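Local coordinates for farnesyl pyrophosphate synthetase (Staphylococcus aureus, PDB 5H9D), which probably catalyses the magnesium-dependent elongation of an allylic diphosphate with isopentenyl diphosphate units to give heptaprenyl diphosphate, at residues Q30-H34 against K99-Q103; V211-T215 against I277-K281. All blocks are in the same frame, centred on the assembly; numbering follows the deposited sequence.

In the fold
The two contacts lie in different parts of this mainly helical prenyl synthase chain. Contact 1 lies near the surface, its centre about 21 Å from the centre of the chain. There helix 26-38 meets the turn between helices 97-100 and 103-121, next to a bound phosphate; Asp102 of this turn and Gln103, which opens the next helix, also touch the subunit 1 chain of the assembly. Contact 2 is buried and pairs helix 188-215 with helix 276-296 at the second aspartate-rich motif, which in this family serves the active site. The centres of contacts 1 and 2 lie about 32 Å apart. Their nearest atoms are about 17 Å apart, and the two do not touch.

Contact 1 of 2, residues Q30-H34 against K99-Q103; sequences QASLH and KKWDQ. With PO4 (phosphate ion), chain H.
At a phosphate site on the protein surface, the aliphatic part of Lys100 lies over the imidazole of His34. Lys100 CD stands 3.6 Å from the ring centroid, 18° off the normal, in a CH-pi contact. The lysine leaves its backbone with CG anti to N (chi1 -154°), runs extended across the ring and bends only at its last torsion. Its NZ then makes a weak 3.3 Å hydrogen bond to O2 of the phosphate, an ion probably taken up from the crystallisation liquor. His34 NE2 is hydrogen-bonded to the carbonyl of Leu95, which fixes the rotation of the ring. In this mainly helical prenyl synthase fold, Trp101 marks the turn where helix 97-100 ends, and Asp102 N-caps helix 103-121. The benzo end of the indole reaches helix 26-38. Ala31 CB sits over one indole face, 4.2 Å from the centroid of the six-membered ring, and Lys100 CG lies over the opposite face, toward the rim. Trp101 CH2 also comes to 3.5 Å from Ala31 CA. His34 CB meets the indole at its edge, whereas Gln30 CB approaches obliquely, 3.8 Å from Trp101 CZ2.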
loop_
_atom_site.group_PDB
_atom_site.type_symbol
_atom_site.label_atom_id
_atom_site.label_comp_id
_atom_site.label_asym_id
_atom_site.label_seq_id
_atom_site.Cartn_x
_atom_site.Cartn_y
_atom_site.Cartn_z
ATOM N N GLN A 30 -17.274 -2.318 8.904
ATOM C CA GLN A 30 -17.633 -0.970 9.293
ATOM C C GLN A 30 -16.467 -0.006 9.074
ATOM O O GLN A 30 -16.679 1.133 8.665
ATOM C CB GLN A 30 -17.982 -0.903 10.762
ATOM C CG GLN A 30 -19.177 -1.668 11.240
ATOM C CD GLN A 30 -19.345 -1.426 12.728
ATOM O OE1 GLN A 30 -19.719 -0.313 13.151
ATOM N NE2 GLN A 30 -19.022 -2.444 13.538
ATOM N N ALA A 31 -15.247 -0.443 9.383
ATOM C CA ALA A 31 -14.076 0.415 9.196
ATOM C C ALA A 31 -13.871 0.727 7.706
ATOM O O ALA A 31 -13.777 1.891 7.315
ATOM C CB ALA A 31 -12.821 -0.240 9.782
ATOM N N SER A 32 -13.805 -0.303 6.877
ATOM C CA SER A 32 -13.634 -0.104 5.449
ATOM C C SER A 32 -14.714 0.829 4.885
ATOM O O SER A 32 -14.417 1.722 4.104
ATOM C CB SER A 32 -13.676 -1.455 4.728
ATOM O OG SER A 32 -12.607 -2.276 5.152
ATOM N N LEU A 33 -15.965 0.619 5.292
ATOM C CA LEU A 33 -17.087 1.445 4.840
ATOM C C LEU A 33 -16.998 2.870 5.412
ATOM O O LEU A 33 -17.333 3.857 4.739
ATOM C CB LEU A 33 -18.400 0.810 5.248
ATOM C CG LEU A 33 -19.610 1.612 4.788
ATOM C CD1 LEU A 33 -19.647 1.734 3.244
ATOM C CD2 LEU A 33 -20.850 0.950 5.310
ATOM N N HIS A 34 -16.548 2.984 6.654
ATOM C CA HIS A 34 -16.380 4.295 7.250
ATOM C C HIS A 34 -15.468 5.117 6.330
ATOM O O HIS A 34 -15.837 6.202 5.907
ATOM C CB HIS A 34 -15.733 4.168 8.624
ATOM C CG HIS A 34 -15.435 5.478 9.276
ATOM N ND1 HIS A 34 -16.379 6.474 9.410
ATOM C CD2 HIS A 34 -14.308 5.941 9.867
ATOM C CE1 HIS A 34 -15.842 7.494 10.058
ATOM N NE2 HIS A 34 -14.586 7.196 10.346
ATOM N N LYS A 99 -8.383 5.844 15.414
ATOM C CA LYS A 99 -9.004 6.629 16.486
ATOM C C LYS A 99 -10.450 6.302 16.780
ATOM O O LYS A 99 -10.903 6.512 17.897
ATOM C CB LYS A 99 -8.888 8.137 16.229
ATOM C CG LYS A 99 -7.519 8.700 16.577
ATOM C CD LYS A 99 -7.596 10.178 16.892
ATOM C CE LYS A 99 -6.220 10.715 17.238
ATOM N NZ LYS A 99 -5.552 9.780 18.197
ATOM N N LYS A 100 -11.175 5.790 15.788
ATOM C CA LYS A 100 -12.578 5.425 15.973
ATOM C C LYS A 100 -12.646 4.083 16.673
ATOM O O LYS A 100 -13.604 3.790 17.345
ATOM C CB LYS A 100 -13.270 5.330 14.624
ATOM C CG LYS A 100 -14.752 5.571 14.647
ATOM C CD LYS A 100 -15.338 5.396 13.259
ATOM C CE LYS A 100 -16.751 5.969 13.180
ATOM N NZ LYS A 100 -17.549 5.708 14.419
ATOM N N TRP A 101 -11.622 3.265 16.501
ATOM C CA TRP A 101 -11.558 1.949 17.125
ATOM C C TRP A 101 -10.224 1.878 17.876
ATOM O O TRP A 101 -10.134 2.270 19.033
ATOM C CB TRP A 101 -11.633 0.837 16.055
ATOM C CG TRP A 101 -13.017 0.596 15.459
ATOM C CD1 TRP A 101 -13.981 -0.255 15.935
ATOM C CD2 TRP A 101 -13.565 1.189 14.266
ATOM N NE1 TRP A 101 -15.073 -0.231 15.113
ATOM C CE2 TRP A 101 -14.852 0.646 14.086
ATOM C CE3 TRP A 101 -13.091 2.131 13.338
ATOM C CZ2 TRP A 101 -15.675 1.007 13.025
ATOM C CZ3 TRP A 101 -13.920 2.494 12.273
ATOM C CH2 TRP A 101 -15.199 1.929 12.131
ATOM N N ASP A 102 -9.193 1.363 17.231
ATOM C CA ASP A 102 -7.891 1.307 17.849
ATOM C C ASP A 102 -6.810 0.942 16.835
ATOM O O ASP A 102 -7.098 0.691 15.665
ATOM C CB ASP A 102 -7.870 0.346 19.056
ATOM C CG ASP A 102 -8.020 -1.107 18.660
ATOM O OD1 ASP A 102 -9.150 -1.557 18.354
ATOM O OD2 ASP A 102 -6.988 -1.807 18.648
ATOM N N GLN A 103 -5.568 0.923 17.301
ATOM C CA GLN A 103 -4.432 0.639 16.451
ATOM C C GLN A 103 -4.433 -0.754 15.852
ATOM O O GLN A 103 -4.067 -0.905 14.689
ATOM C CB GLN A 103 -3.127 0.886 17.222
ATOM C CG GLN A 103 -1.902 1.033 16.344
ATOM C CD GLN A 103 -0.638 1.432 17.131
ATOM O OE1 GLN A 103 -0.613 2.459 17.831
ATOM N NE2 GLN A 103 0.417 0.619 17.009
HETATM P P PO4 H . -18.313 9.301 14.019
HETATM O O1 PO4 H . -19.423 8.796 13.171
HETATM O O2 PO4 H . -18.424 8.720 15.383
HETATM O O3 PO4 H . -17.014 8.910 13.416
HETATM O O4 PO4 H . -18.392 10.782 14.106
#

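Contact 2 of 2, residues V211-T215 against I277-K281; sequences VLDFT and IDEAK
Val211 O, on the helix that packs against Ile277 and Ala280, is gripped by two donors from opposite faces of its carbonyl plane. Phe214 N lies 3.1 Å from Val211 O, and Thr215 OG1 donates to the same oxygen at 3.2 Å from well above the plane, 51° out of it. The helix is kinked at Asp213 and Phe214, where the sequence DDVLD, the second aspartate-rich motif of the prenyl synthases, ends. In relatives this motif binds magnesium, and through it the allylic diphosphate. The carboxylate of Asp213, its last aspartate, leads away from helix 276-296, and its OD1 accepts a bond from Asp228 N. The two helix segments run roughly antiparallel, at 149° between their directions and with axes 10.6 Å apart. Apolar branches fill the interface. Val211 divides its two methyls: CG1 touches Ile277 CD1 at 3.8 Å and also meets Lys281 CG, while CG2 lies 3.7 Å from Ala280 CB. Phe214 meets Ile277 CD1 chiefly through its CB, while its ring leads on toward Ile238, Ile268 and Ile271. At chi1 60°, the Thr215 hydroxyl is turned back to its own helix and the methyl outward, so that Thr215 CG2 meets Ile277 CG2 tip to tip at 3.7 Å.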
loop_
_atom_site.group_PDB
_atom_site.type_symbol
_atom_site.label_atom_id
_atom_site.label_comp_id
_atom_site.label_asym_id
_atom_site.label_seq_id
_atom_site.Cartn_x
_atom_site.Cartn_y
_atom_site.Cartn_z
ATOM N N VAL A 211 2.336 22.247 -2.163
ATOM C CA VAL A 211 2.177 23.681 -2.202
ATOM C C VAL A 211 0.966 24.025 -1.335
ATOM O O VAL A 211 1.038 24.931 -0.519
ATOM C CB VAL A 211 1.979 24.200 -3.640
ATOM C CG1 VAL A 211 1.772 25.703 -3.616
ATOM C CG2 VAL A 211 3.194 23.873 -4.469
ATOM N N LEU A 212 -0.122 23.264 -1.472
ATOM C CA LEU A 212 -1.335 23.522 -0.705
ATOM C C LEU A 212 -1.210 23.278 0.789
ATOM O O LEU A 212 -2.168 23.417 1.535
ATOM C CB LEU A 212 -2.487 22.681 -1.235
ATOM C CG LEU A 212 -3.085 22.927 -2.624
ATOM C CD1 LEU A 212 -4.244 21.946 -2.829
ATOM C CD2 LEU A 212 -3.542 24.351 -2.755
ATOM N N ASP A 213 -0.032 22.905 1.243
ATOM C CA ASP A 213 0.119 22.650 2.657
ATOM C C ASP A 213 0.513 23.956 3.341
ATOM O O ASP A 213 0.469 24.063 4.561
ATOM C CB ASP A 213 1.173 21.558 2.884
ATOM C CG ASP A 213 0.863 20.697 4.100
ATOM O OD1 ASP A 213 1.234 21.095 5.230
ATOM O OD2 ASP A 213 0.224 19.629 3.918
ATOM N N PHE A 214 0.872 24.952 2.534
ATOM C CA PHE A 214 1.278 26.258 3.041
ATOM C C PHE A 214 0.268 27.344 2.655
ATOM O O PHE A 214 0.044 28.302 3.391
ATOM C CB PHE A 214 2.655 26.630 2.475
ATOM C CG PHE A 214 3.790 25.819 3.041
ATOM C CD1 PHE A 214 4.266 26.061 4.331
ATOM C CD2 PHE A 214 4.411 24.832 2.281
ATOM C CE1 PHE A 214 5.343 25.338 4.848
ATOM C CE2 PHE A 214 5.482 24.111 2.794
ATOM C CZ PHE A 214 5.947 24.370 4.083
ATOM N N THR A 215 -0.356 27.168 1.500
ATOM C CA THR A 215 -1.302 28.139 0.966
ATOM C C THR A 215 -2.804 27.940 1.277
ATOM O O THR A 215 -3.598 28.874 1.093
ATOM C CB THR A 215 -1.122 28.220 -0.564
ATOM O OG1 THR A 215 -1.372 26.930 -1.153
ATOM C CG2 THR A 215 0.296 28.656 -0.902
ATOM N N ILE A 277 6.731 29.453 -3.498
ATOM C CA ILE A 277 5.450 28.791 -3.569
ATOM C C ILE A 277 5.047 28.819 -5.026
ATOM O O ILE A 277 4.342 27.936 -5.507
ATOM C CB ILE A 277 4.381 29.514 -2.738
ATOM C CG1 ILE A 277 4.417 28.991 -1.316
ATOM C CG2 ILE A 277 2.998 29.280 -3.331
ATOM C CD1 ILE A 277 4.007 27.534 -1.207
ATOM N N ASP A 278 5.512 29.833 -5.736
ATOM C CA ASP A 278 5.164 29.956 -7.139
ATOM C C ASP A 278 6.113 29.196 -8.050
ATOM O O ASP A 278 5.701 28.672 -9.088
ATOM C CB ASP A 278 5.064 31.442 -7.513
ATOM C CG ASP A 278 3.836 32.115 -6.881
ATOM O OD1 ASP A 278 2.710 31.895 -7.403
ATOM O OD2 ASP A 278 3.995 32.831 -5.855
ATOM N N GLU A 279 7.379 29.116 -7.662
ATOM C CA GLU A 279 8.332 28.381 -8.460
ATOM C C GLU A 279 7.897 26.912 -8.367
ATOM O O GLU A 279 7.990 26.171 -9.346
ATOM C CB GLU A 279 9.740 28.589 -7.910
ATOM C CG GLU A 279 10.851 28.105 -8.846
ATOM C CD GLU A 279 12.244 28.155 -8.203
ATOM O OE1 GLU A 279 13.191 27.525 -8.743
ATOM O OE2 GLU A 279 12.390 28.830 -7.162
ATOM N N ALA A 280 7.391 26.505 -7.195
ATOM C CA ALA A 280 6.928 25.131 -6.980
ATOM C C ALA A 280 5.743 24.852 -7.901
ATOM O O ALA A 280 5.746 23.888 -8.672
ATOM C CB ALA A 280 6.530 24.937 -5.546
ATOM N N LYS A 281 4.735 25.709 -7.805
ATOM C CA LYS A 281 3.543 25.621 -8.631
ATOM C C LYS A 281 3.949 25.511 -10.095
ATOM O O LYS A 281 3.300 24.816 -10.874
ATOM C CB LYS A 281 2.711 26.881 -8.490
ATOM C CG LYS A 281 1.845 27.015 -7.263
ATOM C CD LYS A 281 1.013 28.283 -7.491
ATOM C CE LYS A 281 0.222 28.760 -6.285
ATOM N NZ LYS A 281 -0.085 30.217 -6.485
#